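Ketosynthase (Streptomyces sp. MSC090213JE08, PDB 6KXD) probably catalyses the decarboxylative condensation of a fatty acyl-ACP with malonyl-ACP to give a 3-oxoacyl-ACP, the chain-elongating step of type II polyketide synthesis. Local coordinates at residues His301-Lys306 with Ala329-Leu334; Val11-Gly16 with Leu247-Arg252. All coordinates share one frame; numbering follows the deposited sequence.

Interaction 1 of 2, residues His301-Lys306 with Ala329-Leu334; sequences HGTGTK and AVKSML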
loop_
_atom_site.group_PDB
_atom_site.type_symbol
_atom_site.label_atom_id
_atom_site.label_comp_id
_atom_site.label_asym_id
_atom_site.label_seq_id
_atom_site.Cartn_x
_atom_site.Cartn_y
_atom_site.Cartn_z
ATOM N N HIS A 301 9.812 2.848 16.366
ATOM C CA HIS A 301 8.433 3.118 16.009
ATOM C C HIS A 301 7.851 4.066 17.054
ATOM O O HIS A 301 7.169 5.058 16.740
ATOM C CB HIS A 301 7.622 1.828 15.909
ATOM C CG HIS A 301 6.183 2.072 15.589
ATOM N ND1 HIS A 301 5.773 2.759 14.459
ATOM C CD2 HIS A 301 5.065 1.686 16.224
ATOM C CE1 HIS A 301 4.455 2.814 14.476
ATOM N NE2 HIS A 301 4.012 2.151 15.524
ATOM N N GLY A 302 8.146 3.756 18.319
ATOM C CA GLY A 302 8.006 4.711 19.464
ATOM C C GLY A 302 6.920 5.746 19.299
ATOM O O GLY A 302 7.212 6.931 19.119
ATOM N N THR A 303 5.671 5.298 19.393
ATOM C CA THR A 303 4.510 6.124 19.225
ATOM C C THR A 303 4.143 6.896 20.513
ATOM O O THR A 303 3.441 7.899 20.446
ATOM C CB THR A 303 3.321 5.258 18.832
ATOM O OG1 THR A 303 3.188 4.300 19.881
ATOM C CG2 THR A 303 3.525 4.602 17.480
ATOM N N GLY A 304 4.526 6.367 21.678
ATOM C CA GLY A 304 4.187 7.012 22.951
ATOM C C GLY A 304 2.981 6.419 23.640
ATOM O O GLY A 304 2.549 6.939 24.665
ATOM N N THR A 305 2.422 5.322 23.098
ATOM C CA THR A 305 1.323 4.628 23.753
ATOM C C THR A 305 1.935 3.675 24.782
ATOM O O THR A 305 3.093 3.278 24.610
ATOM C CB THR A 305 0.428 3.863 22.771
ATOM O OG1 THR A 305 1.205 2.805 22.222
ATOM C CG2 THR A 305 -0.117 4.733 21.662
ATOM N N LYS A 306 1.137 3.295 25.786
ATOM C CA LYS A 306 1.510 2.278 26.789
ATOM C C LYS A 306 2.015 1.018 26.076
ATOM O O LYS A 306 3.194 0.660 26.215
ATOM C CB LYS A 306 0.325 1.965 27.710
ATOM C CG LYS A 306 -0.133 3.105 28.614
ATOM C CD LYS A 306 0.635 3.203 29.934
ATOM C CE LYS A 306 0.342 4.483 30.695
ATOM N NZ LYS A 306 1.587 5.218 31.040
ATOM N N ALA A 329 12.839 8.082 19.573
ATOM C CA ALA A 329 11.496 8.171 19.023
ATOM C C ALA A 329 11.261 9.568 18.421
ATOM O O ALA A 329 10.822 10.482 19.084
ATOM C CB ALA A 329 10.481 7.822 20.073
ATOM N N VAL A 330 11.452 9.662 17.100
ATOM C CA VAL A 330 11.212 10.857 16.273
ATOM C C VAL A 330 9.778 11.360 16.405
ATOM O O VAL A 330 9.528 12.564 16.286
ATOM C CB VAL A 330 11.585 10.534 14.808
ATOM C CG1 VAL A 330 11.159 11.620 13.829
ATOM C CG2 VAL A 330 13.072 10.267 14.685
ATOM N N LYS A 331 8.815 10.463 16.679
ATOM C CA LYS A 331 7.432 10.853 16.841
ATOM C C LYS A 331 7.235 11.729 18.091
ATOM O O LYS A 331 6.185 12.346 18.251
ATOM C CB LYS A 331 6.521 9.626 16.955
ATOM C CG LYS A 331 6.428 8.786 15.681
ATOM C CD LYS A 331 5.478 7.635 15.814
ATOM C CE LYS A 331 5.380 6.821 14.540
ATOM N NZ LYS A 331 6.663 6.155 14.249
ATOM N N SER A 332 8.234 11.751 18.968
ATOM C CA SER A 332 8.167 12.666 20.094
ATOM C C SER A 332 8.068 14.086 19.528
ATOM O O SER A 332 7.274 14.856 20.019
ATOM C CB SER A 332 9.324 12.502 21.014
ATOM O OG SER A 332 10.541 12.817 20.370
ATOM N N MET A 333 8.791 14.336 18.416
ATOM C CA MET A 333 8.786 15.622 17.756
ATOM C C MET A 333 7.672 15.704 16.701
ATOM O O MET A 333 6.892 16.639 16.691
ATOM C CB MET A 333 10.131 15.884 17.089
ATOM C CG MET A 333 11.265 16.062 18.060
ATOM S SD MET A 333 12.878 16.050 17.236
ATOM C CE MET A 333 13.150 14.284 17.042
ATOM N N LEU A 334 7.610 14.732 15.773
ATOM C CA LEU A 334 6.643 14.800 14.639
ATOM C C LEU A 334 5.214 14.513 15.054
ATOM O O LEU A 334 4.303 14.793 14.316
ATOM C CB LEU A 334 7.087 13.789 13.592
ATOM C CG LEU A 334 8.416 14.131 12.950
ATOM C CD1 LEU A 334 8.790 13.112 11.894
ATOM C CD2 LEU A 334 8.356 15.518 12.338
HETATM O O HOH W 1 6.634 4.167 12.154
HETATM O O HOH W 2 9.001 7.476 17.254
#
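K331 runs extended from CB to CE and then bends at chi4 (66°), which swings NZ toward H301; in H301, CG stands anti to the backbone N (chi1 178°), placing the ring next to the same NZ. H301 opens the HGTGT motif of the ketosynthases in the thiolase fold, where this histidine belongs to a Cys-His-His active site. A similar role is probable here, as the H301 side chain touches C170 and that of K331 touches H336. NZ donates to the backbone O of H301 at 2.8 Å, lying in the carbonyl plane on a lone pair with a C=O...N angle of 130°. The ring itself is engaged less directly: its ND1 is 3.5 Å from NZ, and water 1, in the ring plane at the edge, lies 2.8 Å from ND1 and accepts from NZ at 2.9 Å. The lysine therefore holds both the backbone and, through water, the imidazole edge. CG2 of T303 lies over one face of the ring, toward its rim, and also packs alongside the K331 chain, 4.0 Å from CD. A second water ties the two segments together, as water 2 lies 2.6 Å from G302 O, to which it probably donates, and accepts from K331 N. G302 lies close against A329, whose CB is 3.5 Å from the G302 O. The carboxylate of E312, on helix 306-320, takes the backbone N-H groups of H301 and G302. A329 O receives two hydrogen bonds, from S332 N and from S332 OG.

Interaction 2 of 2, residues Val11-Gly16 with Leu247-Arg252; sequences VLTGFG and LARGAR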
loop_
_atom_site.group_PDB
_atom_site.type_symbol
_atom_site.label_atom_id
_atom_site.label_comp_id
_atom_site.label_asym_id
_atom_site.label_seq_id
_atom_site.Cartn_x
_atom_site.Cartn_y
_atom_site.Cartn_z
ATOM N N VAL A 11 21.690 3.626 -2.882
ATOM C CA VAL A 11 22.057 4.784 -2.116
ATOM C C VAL A 11 20.951 5.835 -2.178
ATOM O O VAL A 11 20.174 5.886 -3.117
ATOM C CB VAL A 11 23.413 5.339 -2.601
ATOM C CG1 VAL A 11 24.555 4.416 -2.176
ATOM C CG2 VAL A 11 23.439 5.571 -4.109
ATOM N N LEU A 12 20.907 6.648 -1.120
ATOM C CA LEU A 12 19.984 7.728 -0.974
ATOM C C LEU A 12 20.644 8.992 -1.491
ATOM O O LEU A 12 21.502 9.546 -0.798
ATOM C CB LEU A 12 19.603 7.899 0.499
ATOM C CG LEU A 12 18.812 6.732 1.097
ATOM C CD1 LEU A 12 18.626 6.865 2.600
ATOM C CD2 LEU A 12 17.453 6.609 0.419
ATOM N N THR A 13 20.175 9.465 -2.645
ATOM C CA THR A 13 20.714 10.653 -3.279
ATOM C C THR A 13 19.829 11.883 -3.092
ATOM O O THR A 13 20.265 12.988 -3.408
ATOM C CB THR A 13 20.955 10.385 -4.762
ATOM O OG1 THR A 13 19.728 9.916 -5.316
ATOM C CG2 THR A 13 22.039 9.354 -4.971
ATOM N N GLY A 14 18.589 11.728 -2.613
ATOM C CA GLY A 14 17.731 12.893 -2.420
ATOM C C GLY A 14 16.711 12.660 -1.325
ATOM O O GLY A 14 16.246 11.538 -1.149
ATOM N N PHE A 15 16.426 13.716 -0.565
ATOM C CA PHE A 15 15.416 13.725 0.463
ATOM C C PHE A 15 14.482 14.895 0.234
ATOM O O PHE A 15 14.926 16.029 0.025
ATOM C CB PHE A 15 16.002 13.914 1.867
ATOM C CG PHE A 15 16.932 12.831 2.353
ATOM C CD1 PHE A 15 16.724 11.505 2.021
ATOM C CD2 PHE A 15 17.987 13.137 3.204
ATOM C CE1 PHE A 15 17.565 10.513 2.496
ATOM C CE2 PHE A 15 18.812 12.142 3.699
ATOM C CZ PHE A 15 18.603 10.830 3.342
ATOM N N GLY A 16 13.191 14.607 0.280
ATOM C CA GLY A 16 12.192 15.603 0.269
ATOM C C GLY A 16 11.345 15.470 1.512
ATOM O O GLY A 16 10.912 14.369 1.814
ATOM N N LEU A 247 26.972 7.204 -8.784
ATOM C CA LEU A 247 28.394 7.506 -9.014
ATOM C C LEU A 247 28.557 8.112 -10.409
ATOM O O LEU A 247 29.161 9.174 -10.545
ATOM C CB LEU A 247 29.237 6.235 -8.872
ATOM C CG LEU A 247 29.416 5.718 -7.444
ATOM C CD1 LEU A 247 30.366 4.526 -7.401
ATOM C CD2 LEU A 247 29.884 6.832 -6.519
ATOM N N ALA A 248 27.971 7.443 -11.415
ATOM C CA ALA A 248 28.074 7.828 -12.846
ATOM C C ALA A 248 27.451 9.205 -13.149
ATOM O O ALA A 248 27.697 9.751 -14.193
ATOM C CB ALA A 248 27.436 6.759 -13.710
ATOM N N ARG A 249 26.613 9.732 -12.259
ATOM C CA ARG A 249 25.796 10.942 -12.485
ATOM C C ARG A 249 26.440 12.140 -11.772
ATOM O O ARG A 249 26.043 13.280 -11.979
ATOM C CB ARG A 249 24.394 10.653 -11.924
ATOM C CG ARG A 249 23.284 11.619 -12.318
ATOM C CD ARG A 249 21.904 11.062 -11.968
ATOM N NE ARG A 249 21.612 10.914 -10.536
ATOM C CZ ARG A 249 21.293 11.927 -9.737
ATOM N NH1 ARG A 249 21.535 13.160 -10.150
ATOM N NH2 ARG A 249 20.761 11.720 -8.537
ATOM N N GLY A 250 27.408 11.856 -10.896
ATOM C CA GLY A 250 28.012 12.855 -9.999
ATOM C C GLY A 250 27.086 13.273 -8.862
ATOM O O GLY A 250 27.118 14.422 -8.410
ATOM N N ALA A 251 26.262 12.331 -8.388
ATOM C CA ALA A 251 25.257 12.629 -7.385
ATOM C C ALA A 251 25.893 12.644 -5.991
ATOM O O ALA A 251 26.711 11.797 -5.650
ATOM C CB ALA A 251 24.141 11.613 -7.474
ATOM N N ARG A 252 25.506 13.618 -5.172
ATOM C CA ARG A 252 25.814 13.578 -3.747
ATOM C C ARG A 252 24.959 12.456 -3.121
ATOM O O ARG A 252 23.756 12.442 -3.286
ATOM C CB ARG A 252 25.559 14.965 -3.144
ATOM C CG ARG A 252 25.754 15.056 -1.639
ATOM C CD ARG A 252 24.488 14.759 -0.847
ATOM N NE ARG A 252 23.463 15.790 -0.954
ATOM C CZ ARG A 252 22.445 15.796 -1.813
ATOM N NH1 ARG A 252 22.079 14.702 -2.472
ATOM N NH2 ARG A 252 21.794 16.918 -2.021
#
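T13 meets R249, A251 and R252 where the loop after helix 243-247, whose helical turn ends in a Schellman motif at G250, folds over strand 10-19 of the mixed sheet of the thiolase fold. The chain of R252 bends at chi2 and chi3, turning its guanidinium back to the strand so that NH1 comes edge-on to T13 O. The separation of NH1 from this O is 2.7 Å, but the N-H...O angle of 117° makes the bond weak. Next to it, T13 CA makes a CA-H...O contact of 3.5 Å with R252 O. The T13 methyl group packs on the loop, with CG2 4.0 Å from A251 CB. That same CB sits above one face of the R249 guanidinium, near its rim. R249 and T13 point at each other tip to tip; at 3.8 Å, NH2 and OG1 approach in the guanidinium plane, and both are held by OE1 of E241, through a salt bridge to NH2 and a hydrogen bond with OG1. R249 NH2 also bonds A93 O and R252 NH2 bonds D92 O, so both arginines link the loop to the end of helix 77-93, while R249 also reaches E241 of strand 234-242. On the strand side, T13 and G14 both hydrogen-bond through their backbones to V239 of strand 234-242, a pattern consistent with a classic beta bulge. Further out, the positive phi of G250 (73°) ends the helical run, and its N bonds back to L247 O at 3.2 Å.

The two contacts lie on opposite sides of the chain's centre, their centres 29 Å apart and their nearest atoms about 10 Å apart, without touching. Along the chain they follow in series: interaction 2 is complete at R252 before interaction 1 opens at H301. One mixed sheet joins them, since strand 10-19 carries part of interaction 2, while 301-306 and 329-334 follow its parallel strands 297-299 and 326-328. Helix 341-355 is a second bridge, packing on K331 and L334 at one site and on F15 and R252 at the other. Interaction 1 lies at the probable catalytic centre, whereas interaction 2 belongs to the outer packing of the same fold.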